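Local structure of monoacylglycerol lipase (Palaeococcus ferrophilus, 6QE2) at residues R213-L218 / K223-F228; E234-P239 / E244-I249. The protein probably hydrolyses monoacylglycerols to free fatty acid and glycerol, as an archaeal lipase of the alpha/beta-hydrolase clan. All blocks are in the same frame, centred on the assembly; numbering follows the deposited sequence.

Interaction 1: residues R213-L218 / K223-F228; sequences RLFEEL and KTIMEF
Phe215, near the end of the helix that runs through 213-217, lays its ring between Lys223 and Ile225 of strand 223-228. One face of the ring takes the Lys223 chain, with CE 4.1 Å from the Phe215 ring centroid; the opposite face takes Ile225, whose CG2 stands 3.7 Å from that centroid. Both are CH-pi contacts, and Thr224 N sits at the ring edge, near its plane, 3.7 Å from Phe215 CE1. The ring reaches across to the strand because its CG lies anti to the backbone N (chi1 180°). Helix and strand run antiparallel here: the axes of helix 213-217 and strand 223-228 approach to 9.1 Å and their directions differ by 164°, as expected for the helix-to-strand half of the beta-alpha-beta crossover formed by strand 195-200, helix 209-217 and strand 223-228, the last strand lying at an edge of the central sheet of the alpha/beta-hydrolase fold. The backbone carbonyl of Phe215 serves the contact as well. Lys223 NZ bonds to Phe215 O at 2.7 Å, with a C=O...N angle of 153°; the extended lysine chain thus brings NZ to the C-terminal end of the helix, where the helix dipole would probably favour a positive charge. The same ammonium forms a cation-pi contact over the ring face. Next in sequence, Glu216 turns its carboxylate back along the helix to Arg213, where Arg213 NH2 and Glu216 OE1 form a salt bridge of 2.6 Å. Leu218, the first residue to leave helical geometry, offers its O as a second acceptor to Lys223 NZ at 3.2 Å, the donor standing above the carbonyl plane. Its CB lies 3.9 Å from Lys223 CD, the two side chains lying alongside each other and running opposite ways.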
loop_
_atom_site.group_PDB
_atom_site.type_symbol
_atom_site.label_atom_id
_atom_site.label_comp_id
_atom_site.label_asym_id
_atom_site.label_seq_id
_atom_site.Cartn_x
_atom_site.Cartn_y
_atom_site.Cartn_z
ATOM N N ARG A 213 -10.834 -9.902 -8.249
ATOM C CA ARG A 213 -10.186 -10.922 -9.061
ATOM C C ARG A 213 -9.077 -11.617 -8.291
ATOM O O ARG A 213 -8.933 -12.813 -8.347
ATOM C CB ARG A 213 -9.604 -10.355 -10.345
ATOM C CG ARG A 213 -10.602 -9.763 -11.306
ATOM C CD ARG A 213 -11.591 -10.781 -11.833
ATOM N NE ARG A 213 -12.833 -10.708 -11.088
ATOM C CZ ARG A 213 -13.358 -11.721 -10.421
ATOM N NH1 ARG A 213 -14.486 -11.551 -9.749
ATOM N NH2 ARG A 213 -12.763 -12.900 -10.442
ATOM N N LEU A 214 -8.304 -10.844 -7.544
ATOM C CA LEU A 214 -7.209 -11.400 -6.770
ATOM C C LEU A 214 -7.719 -12.378 -5.722
ATOM O O LEU A 214 -7.140 -13.424 -5.523
ATOM C CB LEU A 214 -6.386 -10.312 -6.091
ATOM C CG LEU A 214 -5.202 -10.873 -5.306
ATOM C CD1 LEU A 214 -4.172 -11.457 -6.243
ATOM C CD2 LEU A 214 -4.574 -9.820 -4.426
ATOM N N PHE A 215 -8.837 -12.051 -5.095
ATOM C CA PHE A 215 -9.398 -12.897 -4.069
ATOM C C PHE A 215 -9.711 -14.276 -4.644
ATOM O O PHE A 215 -9.392 -15.283 -4.048
ATOM C CB PHE A 215 -10.667 -12.246 -3.541
ATOM C CG PHE A 215 -11.349 -13.029 -2.468
ATOM C CD1 PHE A 215 -10.942 -12.920 -1.162
ATOM C CD2 PHE A 215 -12.402 -13.862 -2.766
ATOM C CE1 PHE A 215 -11.569 -13.627 -0.172
ATOM C CE2 PHE A 215 -13.037 -14.575 -1.777
ATOM C CZ PHE A 215 -12.616 -14.456 -0.478
ATOM N N GLU A 216 -10.318 -14.307 -5.817
ATOM C CA GLU A 216 -10.630 -15.555 -6.497
ATOM C C GLU A 216 -9.380 -16.284 -6.994
ATOM O O GLU A 216 -9.368 -17.489 -7.112
ATOM C CB GLU A 216 -11.680 -15.317 -7.581
ATOM C CG GLU A 216 -12.778 -14.427 -7.039
ATOM C CD GLU A 216 -14.081 -14.486 -7.793
ATOM O OE1 GLU A 216 -14.062 -14.603 -9.026
ATOM O OE2 GLU A 216 -15.128 -14.388 -7.136
ATOM N N GLU A 217 -8.332 -15.529 -7.288
ATOM C CA GLU A 217 -7.091 -16.095 -7.793
ATOM C C GLU A 217 -6.251 -16.708 -6.685
ATOM O O GLU A 217 -5.463 -17.598 -6.924
ATOM C CB GLU A 217 -6.281 -15.032 -8.529
ATOM C CG GLU A 217 -6.798 -14.729 -9.918
ATOM C CD GLU A 217 -6.400 -13.357 -10.411
ATOM O OE1 GLU A 217 -6.634 -13.053 -11.586
ATOM O OE2 GLU A 217 -5.859 -12.582 -9.618
ATOM N N LEU A 218 -6.417 -16.221 -5.467
ATOM C CA LEU A 218 -5.654 -16.744 -4.355
ATOM C C LEU A 218 -6.024 -18.187 -4.064
ATOM O O LEU A 218 -7.166 -18.578 -4.230
ATOM C CB LEU A 218 -5.904 -15.920 -3.104
ATOM C CG LEU A 218 -5.421 -14.480 -3.049
ATOM C CD1 LEU A 218 -6.078 -13.793 -1.873
ATOM C CD2 LEU A 218 -3.910 -14.417 -2.932
ATOM N N LYS A 223 -8.394 -16.373 3.462
ATOM C CA LYS A 223 -8.463 -15.132 2.704
ATOM C C LYS A 223 -9.801 -14.452 2.956
ATOM O O LYS A 223 -10.834 -15.118 3.104
ATOM C CB LYS A 223 -8.266 -15.387 1.206
ATOM C CG LYS A 223 -9.265 -16.372 0.622
ATOM C CD LYS A 223 -9.013 -16.610 -0.856
ATOM C CE LYS A 223 -10.156 -17.395 -1.473
ATOM N NZ LYS A 223 -9.922 -17.684 -2.915
ATOM N N THR A 224 -9.778 -13.122 3.006
ATOM C CA THR A 224 -10.951 -12.315 3.312
ATOM C C THR A 224 -10.927 -11.057 2.459
ATOM O O THR A 224 -9.871 -10.451 2.272
ATOM C CB THR A 224 -10.988 -11.942 4.805
ATOM O OG1 THR A 224 -11.001 -13.135 5.596
ATOM C CG2 THR A 224 -12.215 -11.106 5.138
ATOM N N ILE A 225 -12.082 -10.681 1.909
ATOM C CA ILE A 225 -12.227 -9.401 1.230
ATOM C C ILE A 225 -13.401 -8.656 1.850
ATOM O O ILE A 225 -14.478 -9.231 2.045
ATOM C CB ILE A 225 -12.395 -9.568 -0.293
ATOM C CG1 ILE A 225 -12.553 -8.202 -0.959
ATOM C CG2 ILE A 225 -13.576 -10.492 -0.623
ATOM C CD1 ILE A 225 -12.372 -8.239 -2.468
ATOM N N MET A 226 -13.176 -7.397 2.213
ATOM C CA MET A 226 -14.191 -6.553 2.824
ATOM C C MET A 226 -14.434 -5.329 1.960
ATOM O O MET A 226 -13.492 -4.594 1.647
ATOM C CB MET A 226 -13.777 -6.120 4.229
ATOM C CG MET A 226 -13.551 -7.274 5.168
ATOM S SD MET A 226 -13.182 -6.657 6.814
ATOM C CE MET A 226 -14.744 -5.887 7.223
ATOM N N GLU A 227 -15.693 -5.099 1.603
ATOM C CA GLU A 227 -16.075 -3.947 0.806
ATOM C C GLU A 227 -16.775 -2.913 1.677
ATOM O O GLU A 227 -17.513 -3.250 2.608
ATOM C CB GLU A 227 -16.995 -4.368 -0.347
ATOM C CG GLU A 227 -16.409 -5.492 -1.178
ATOM C CD GLU A 227 -16.948 -5.515 -2.587
ATOM O OE1 GLU A 227 -17.673 -4.568 -2.952
ATOM O OE2 GLU A 227 -16.657 -6.484 -3.316
ATOM N N PHE A 228 -16.551 -1.646 1.355
ATOM C CA PHE A 228 -17.127 -0.528 2.095
ATOM C C PHE A 228 -17.945 0.291 1.102
ATOM O O PHE A 228 -17.396 1.073 0.319
ATOM C CB PHE A 228 -16.038 0.280 2.781
ATOM C CG PHE A 228 -15.287 -0.511 3.815
ATOM C CD1 PHE A 228 -14.247 -1.351 3.443
ATOM C CD2 PHE A 228 -15.653 -0.451 5.151
ATOM C CE1 PHE A 228 -13.574 -2.103 4.385
ATOM C CE2 PHE A 228 -14.979 -1.196 6.099
ATOM C CZ PHE A 228 -13.936 -2.021 5.715
#

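Interaction 2: residues E234-P239 / E244-I249; sequences EIFEDP and EFHRAI
A T-shaped pair joins helix 242-256 to the type I turn from Ile235 to Asp238: the edge of Phe245 is directed at the face of Phe236, with planes at 81° and centroids 4.7 Å apart. From CB of Phe236 outward, the first neighbour is His246 CE1, 4.1 Å from Phe236 CB. CG then comes within 3.7 Å of Phe245 CE2, the atom that stands over one face of the ring. Along the side nearer the helix, Phe236 CD2 and Phe236 CE2 both approach Phe245 CE2 to 3.3 Å, and CD2 also has His246 NE2 at its edge, near the ring plane. On the far side, Phe236 CD1 and Phe236 CE1 are each 4.1 Å from Phe245 CE2. At the tip, Phe236 CZ meets CE2 and CZ of Phe245. The edge of Phe236 in turn faces His246 in an offset edge-to-face pair, planes at 66°. With chi1 at 171°, Phe245 CG points opposite the backbone N, toward the turn, where Ile235 covers one ring face, its CB 4.0 Å from the Phe245 centroid; Ile249 CD1 lies over the opposite face. The polar side of His246 is engaged elsewhere: ND1 bonds to Gly242 O one turn earlier in the helix, while Phe236 O lies at the His246 ring edge, in its plane, 3.2 Å from CE1. Tyr29 and His86 also pair edge-to-face with Phe236, and Phe84 of strand 82-86 packs on it. The result is a buried aromatic cluster between the C-terminal helix and the loop that follows the last strand of an alpha/beta hydrolase, the loop that in this fold carries the catalytic histidine, here probably His233, two residues before the turn begins.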
loop_
_atom_site.group_PDB
_atom_site.type_symbol
_atom_site.label_atom_id
_atom_site.label_comp_id
_atom_site.label_asym_id
_atom_site.label_seq_id
_atom_site.Cartn_x
_atom_site.Cartn_y
_atom_site.Cartn_z
ATOM N N GLU A 234 -9.432 6.235 -0.356
ATOM C CA GLU A 234 -8.979 6.245 1.034
ATOM C C GLU A 234 -10.194 6.057 1.932
ATOM O O GLU A 234 -11.047 6.945 2.029
ATOM C CB GLU A 234 -8.243 7.538 1.362
ATOM C CG GLU A 234 -6.908 7.638 0.666
ATOM C CD GLU A 234 -6.129 8.875 1.045
ATOM O OE1 GLU A 234 -6.609 9.652 1.898
ATOM O OE2 GLU A 234 -5.034 9.072 0.483
ATOM N N ILE A 235 -10.279 4.890 2.570
ATOM C CA ILE A 235 -11.357 4.628 3.519
ATOM C C ILE A 235 -11.018 5.149 4.910
ATOM O O ILE A 235 -11.933 5.293 5.739
ATOM C CB ILE A 235 -11.675 3.119 3.549
ATOM C CG1 ILE A 235 -11.748 2.567 2.124
ATOM C CG2 ILE A 235 -13.009 2.844 4.240
ATOM C CD1 ILE A 235 -11.743 1.056 2.046
ATOM N N PHE A 236 -9.744 5.483 5.166
ATOM C CA PHE A 236 -9.254 5.791 6.514
ATOM C C PHE A 236 -10.041 6.907 7.183
ATOM O O PHE A 236 -10.285 6.860 8.396
ATOM C CB PHE A 236 -7.777 6.190 6.469
ATOM C CG PHE A 236 -6.874 5.131 5.926
ATOM C CD1 PHE A 236 -6.636 5.036 4.566
ATOM C CD2 PHE A 236 -6.242 4.241 6.779
ATOM C CE1 PHE A 236 -5.796 4.062 4.062
ATOM C CE2 PHE A 236 -5.404 3.262 6.282
ATOM C CZ PHE A 236 -5.181 3.171 4.919
ATOM N N GLU A 237 -10.335 7.950 6.416
ATOM C CA GLU A 237 -11.050 9.111 6.925
ATOM C C GLU A 237 -12.477 9.251 6.404
ATOM O O GLU A 237 -13.081 10.310 6.541
ATOM C CB GLU A 237 -10.243 10.382 6.657
ATOM C CG GLU A 237 -8.766 10.234 6.983
ATOM C CD GLU A 237 -7.994 11.527 6.834
ATOM O OE1 GLU A 237 -8.164 12.423 7.685
ATOM O OE2 GLU A 237 -7.210 11.644 5.872
ATOM N N ASP A 238 -13.010 8.196 5.800
ATOM C CA ASP A 238 -14.366 8.250 5.268
ATOM C C ASP A 238 -15.310 8.513 6.427
ATOM O O ASP A 238 -15.190 7.891 7.479
ATOM C CB ASP A 238 -14.724 6.922 4.605
ATOM C CG ASP A 238 -16.003 6.997 3.800
ATOM O OD1 ASP A 238 -17.053 6.560 4.307
ATOM O OD2 ASP A 238 -15.955 7.494 2.659
ATOM N N PRO A 239 -16.307 9.409 6.187
ATOM C CA PRO A 239 -17.289 9.762 7.224
ATOM C C PRO A 239 -18.107 8.586 7.670
ATOM O O PRO A 239 -18.308 8.397 8.875
ATOM C CB PRO A 239 -18.158 10.824 6.521
ATOM C CG PRO A 239 -17.258 11.372 5.376
ATOM C CD PRO A 239 -16.581 10.123 4.907
ATOM N N GLU A 244 -14.962 2.010 11.226
ATOM C CA GLU A 244 -15.161 0.590 10.968
ATOM C C GLU A 244 -13.972 -0.019 10.236
ATOM O O GLU A 244 -13.586 -1.155 10.495
ATOM C CB GLU A 244 -16.454 0.357 10.185
ATOM C CG GLU A 244 -16.903 -1.096 10.139
ATOM C CD GLU A 244 -18.391 -1.235 9.871
ATOM O OE1 GLU A 244 -19.125 -0.247 10.077
ATOM O OE2 GLU A 244 -18.830 -2.330 9.461
ATOM N N PHE A 245 -13.416 0.747 9.306
ATOM C CA PHE A 245 -12.275 0.302 8.525
ATOM C C PHE A 245 -11.093 0.042 9.449
ATOM O O PHE A 245 -10.422 -0.977 9.334
ATOM C CB PHE A 245 -11.938 1.388 7.498
ATOM C CG PHE A 245 -10.654 1.170 6.756
ATOM C CD1 PHE A 245 -10.577 0.241 5.734
ATOM C CD2 PHE A 245 -9.537 1.929 7.050
ATOM C CE1 PHE A 245 -9.399 0.054 5.038
ATOM C CE2 PHE A 245 -8.356 1.748 6.359
ATOM C CZ PHE A 245 -8.288 0.808 5.351
ATOM N N HIS A 246 -10.862 0.955 10.384
ATOM C CA HIS A 246 -9.775 0.794 11.339
ATOM C C HIS A 246 -10.010 -0.410 12.244
ATOM O O HIS A 246 -9.091 -1.169 12.538
ATOM C CB HIS A 246 -9.593 2.060 12.175
ATOM C CG HIS A 246 -8.821 3.136 11.479
ATOM N ND1 HIS A 246 -9.427 4.174 10.806
ATOM C CD2 HIS A 246 -7.488 3.335 11.352
ATOM C CE1 HIS A 246 -8.502 4.965 10.296
ATOM N NE2 HIS A 246 -7.317 4.478 10.612
ATOM N N ARG A 247 -11.254 -0.575 12.677
ATOM C CA ARG A 247 -11.625 -1.675 13.558
ATOM C C ARG A 247 -11.438 -3.047 12.917
ATOM O O ARG A 247 -10.980 -3.980 13.567
ATOM C CB ARG A 247 -13.061 -1.508 14.061
ATOM C CG ARG A 247 -13.545 -2.651 14.936
ATOM C CD ARG A 247 -14.718 -2.237 15.810
ATOM N NE ARG A 247 -15.743 -1.518 15.062
ATOM C CZ ARG A 247 -15.921 -0.201 15.112
ATOM N NH1 ARG A 247 -15.145 0.548 15.885
ATOM N NH2 ARG A 247 -16.879 0.367 14.394
ATOM N N ALA A 248 -11.791 -3.165 11.641
ATOM C CA ALA A 248 -11.653 -4.433 10.936
ATOM C C ALA A 248 -10.203 -4.845 10.826
ATOM O O ALA A 248 -9.872 -5.995 10.955
ATOM C CB ALA A 248 -12.260 -4.348 9.552
ATOM N N ILE A 249 -9.344 -3.884 10.555
ATOM C CA ILE A 249 -7.937 -4.171 10.433
ATOM C C ILE A 249 -7.393 -4.680 11.761
ATOM O O ILE A 249 -6.777 -5.719 11.822
ATOM C CB ILE A 249 -7.171 -2.922 9.987
ATOM C CG1 ILE A 249 -7.478 -2.634 8.525
ATOM C CG2 ILE A 249 -5.683 -3.102 10.179
ATOM C CD1 ILE A 249 -7.308 -1.191 8.146
#

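Followed from the N terminus, the chain reaches this region late: helix 209-217 leads through a short loop into strand 223-228, and interaction 1 closes that loop at the outer edge of the sheet. The chain then leaves the strand, passes through 234-239 and enters helix 242-256, and interaction 2 closes this second loop. The two are in series, neither nested nor crossed, with centres about 17 Å apart. They meet through the strand: Met226 SD packs 3.7 Å from Ala248 CB, and Phe228 CD1 lies 3.7 Å from Ile235 CD1. Strand 223-228 therefore joins helix 209-217 to the loop and C-terminal helix of interaction 2.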